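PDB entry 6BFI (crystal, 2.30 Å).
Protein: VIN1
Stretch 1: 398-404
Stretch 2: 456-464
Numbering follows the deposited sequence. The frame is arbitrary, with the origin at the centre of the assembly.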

# COMPACT_ATOMS: atom_id res chain seq x y z
N ASN A 398 12.77 -22.32 -41.01
CA ASN A 398 11.49 -22.02 -40.37
C ASN A 398 11.70 -21.23 -39.09
O ASN A 398 10.98 -21.40 -38.10
CB ASN A 398 10.69 -23.30 -40.09
CG ASN A 398 11.51 -24.35 -39.37
OD1 ASN A 398 12.23 -24.06 -38.42
ND2 ASN A 398 11.41 -25.59 -39.84
N ARG A 399 12.69 -20.33 -39.10
CA ARG A 399 12.95 -19.50 -37.93
C ARG A 399 11.86 -18.45 -37.73
O ARG A 399 11.59 -18.05 -36.59
CB ARG A 399 14.32 -18.83 -38.07
CG ARG A 399 14.47 -17.96 -39.32
CD ARG A 399 15.93 -17.82 -39.72
NE ARG A 399 16.75 -17.26 -38.65
CZ ARG A 399 16.93 -15.96 -38.45
NH1 ARG A 399 16.35 -15.08 -39.26
NH2 ARG A 399 17.69 -15.54 -37.46
N GLN A 400 11.22 -18.02 -38.82
CA GLN A 400 10.16 -17.02 -38.70
C GLN A 400 8.92 -17.62 -38.05
O GLN A 400 8.29 -16.98 -37.20
CB GLN A 400 9.82 -16.46 -40.08
CG GLN A 400 10.99 -15.79 -40.79
CD GLN A 400 11.31 -14.43 -40.21
OE1 GLN A 400 10.46 -13.77 -39.62
NE2 GLN A 400 12.56 -13.99 -40.39
N ALA A 401 8.55 -18.84 -38.43
CA ALA A 401 7.38 -19.49 -37.84
C ALA A 401 7.62 -19.80 -36.37
O ALA A 401 6.76 -19.53 -35.51
CB ALA A 401 7.03 -20.76 -38.61
N ASN A 402 8.79 -20.37 -36.05
CA ASN A 402 9.14 -20.64 -34.66
C ASN A 402 9.13 -19.35 -33.84
O ASN A 402 8.59 -19.31 -32.73
CB ASN A 402 10.51 -21.31 -34.58
CG ASN A 402 10.48 -22.75 -35.04
OD1 ASN A 402 9.48 -23.23 -35.56
ND2 ASN A 402 11.60 -23.45 -34.86
N PHE A 403 9.72 -18.28 -34.39
CA PHE A 403 9.77 -17.02 -33.66
C PHE A 403 8.37 -16.46 -33.43
O PHE A 403 8.08 -15.93 -32.36
CB PHE A 403 10.63 -16.01 -34.41
CG PHE A 403 10.78 -14.70 -33.69
CD1 PHE A 403 11.75 -14.53 -32.72
CD2 PHE A 403 9.93 -13.64 -33.98
CE1 PHE A 403 11.88 -13.33 -32.06
CE2 PHE A 403 10.06 -12.44 -33.32
CZ PHE A 403 11.04 -12.29 -32.35
N ALA A 404 7.50 -16.57 -34.44
CA ALA A 404 6.13 -16.08 -34.28
C ALA A 404 5.40 -16.86 -33.20
O ALA A 404 4.75 -16.27 -32.33
CB ALA A 404 5.39 -16.18 -35.62
N ALA A 456 13.76 -8.96 -29.35
CA ALA A 456 14.01 -10.28 -29.90
C ALA A 456 13.85 -10.29 -31.41
O ALA A 456 14.51 -11.07 -32.11
CB ALA A 456 13.09 -11.31 -29.26
N ARG A 457 12.97 -9.43 -31.95
CA ARG A 457 12.82 -9.34 -33.39
C ARG A 457 13.99 -8.61 -34.04
O ARG A 457 14.33 -8.90 -35.19
CB ARG A 457 11.50 -8.64 -33.74
CG ARG A 457 10.99 -8.97 -35.14
CD ARG A 457 9.67 -8.27 -35.44
NE ARG A 457 8.59 -8.72 -34.56
CZ ARG A 457 7.78 -9.73 -34.83
NH1 ARG A 457 7.92 -10.42 -35.96
NH2 ARG A 457 6.82 -10.07 -33.97
N VAL A 458 14.61 -7.66 -33.32
CA VAL A 458 15.84 -7.06 -33.83
C VAL A 458 16.95 -8.10 -33.88
O VAL A 458 17.72 -8.15 -34.85
CB VAL A 458 16.25 -5.85 -32.97
CG1 VAL A 458 17.60 -5.30 -33.45
CG2 VAL A 458 15.19 -4.77 -33.03
N VAL A 459 17.06 -8.94 -32.85
CA VAL A 459 18.07 -9.99 -32.89
C VAL A 459 17.77 -10.98 -34.01
O VAL A 459 18.68 -11.41 -34.73
CB VAL A 459 18.16 -10.70 -31.52
CG1 VAL A 459 19.01 -11.96 -31.64
CG2 VAL A 459 18.76 -9.76 -30.50
N LEU A 460 16.50 -11.34 -34.19
CA LEU A 460 16.12 -12.32 -35.19
C LEU A 460 16.58 -11.90 -36.59
O LEU A 460 17.01 -12.74 -37.39
CB LEU A 460 14.61 -12.54 -35.18
CG LEU A 460 14.05 -13.47 -36.26
CD1 LEU A 460 14.43 -14.92 -35.98
CD2 LEU A 460 12.55 -13.31 -36.39
N GLU A 461 16.49 -10.61 -36.90
CA GLU A 461 16.82 -10.10 -38.22
C GLU A 461 18.20 -9.45 -38.28
O GLU A 461 18.50 -8.71 -39.23
CB GLU A 461 15.74 -9.12 -38.69
CG GLU A 461 14.43 -9.81 -39.06
CD GLU A 461 13.22 -9.13 -38.45
OE1 GLU A 461 13.27 -7.91 -38.23
OE2 GLU A 461 12.22 -9.83 -38.19
N ASN A 462 19.06 -9.73 -37.29
CA ASN A 462 20.42 -9.20 -37.26
C ASN A 462 21.32 -10.18 -36.52
O ASN A 462 21.83 -9.88 -35.44
CB ASN A 462 20.46 -7.82 -36.60
CG ASN A 462 19.94 -6.72 -37.51
OD1 ASN A 462 20.36 -6.62 -38.67
ND2 ASN A 462 19.03 -5.90 -37.00
N PRO A 463 21.56 -11.36 -37.10
CA PRO A 463 22.28 -12.41 -36.35
C PRO A 463 23.66 -12.00 -35.86
O PRO A 463 23.97 -12.15 -34.68
CB PRO A 463 22.35 -13.57 -37.36
CG PRO A 463 21.31 -13.26 -38.39
CD PRO A 463 21.26 -11.77 -38.48
N GLY A 464 24.50 -11.47 -36.75
CA GLY A 464 25.87 -11.14 -36.37
C GLY A 464 26.02 -9.84 -35.62
O GLY A 464 27.05 -9.18 -35.73

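The strongest polar link between the two stretches is a two-pronged one: the guanidinium of Arg-399 donates two hydrogen bonds to a single backbone acceptor, the carbonyl oxygen of Leu-460. NH2 of Arg-399 lies 2.9 Å from O of Leu-460, and NH1 of Arg-399 lies 3.1 Å from the same atom, with N-H...O angles of 146° and 137°. Neither angle is close to linear, as expected when two nitrogens of one group converge on one oxygen. The acceptor is well placed: Leu-460 ends its helix, and Glu-461 is the first residue to leave helical phi/psi. Arginine suits the site because its long side chain carries several donors; NE and NH2 also hydrogen-bond elsewhere in the structure.

The same guanidinium serves as a flat surface. CD1 of Leu-460 sits over one face, 3.6 Å from NH2 of Arg-399, so one leucine meets the arginine through both its carbonyl and its side chain.

The other methyl of Leu-460 turns to Phe-403, the residue most covered by the opposing stretch. CD2 of Leu-460 stands 3.8 Å from the centroid of the Phe-403 ring atoms and 23° off the ring normal, a CH-pi contact over the face. Leucine's branched end thus allows one methyl to reach the guanidinium and the other the ring.

Farther along the nearly antiparallel helices, at 170°, CE1 of Phe-403 packs 3.7 Å from CB of Ala-456. The small alanine side chain lets the ring come near the backbone, with CE1 of Phe-403 3.5 Å from O of Ala-456. Arg-457 contributes differently: its guanidinium presents a face to the ring, with CE2 of Phe-403 3.9 Å from CZ of Arg-457. At the margin, OE1 of Gln-400 approaches CD2 of Leu-460 at 3.9 Å, a van der Waals contact.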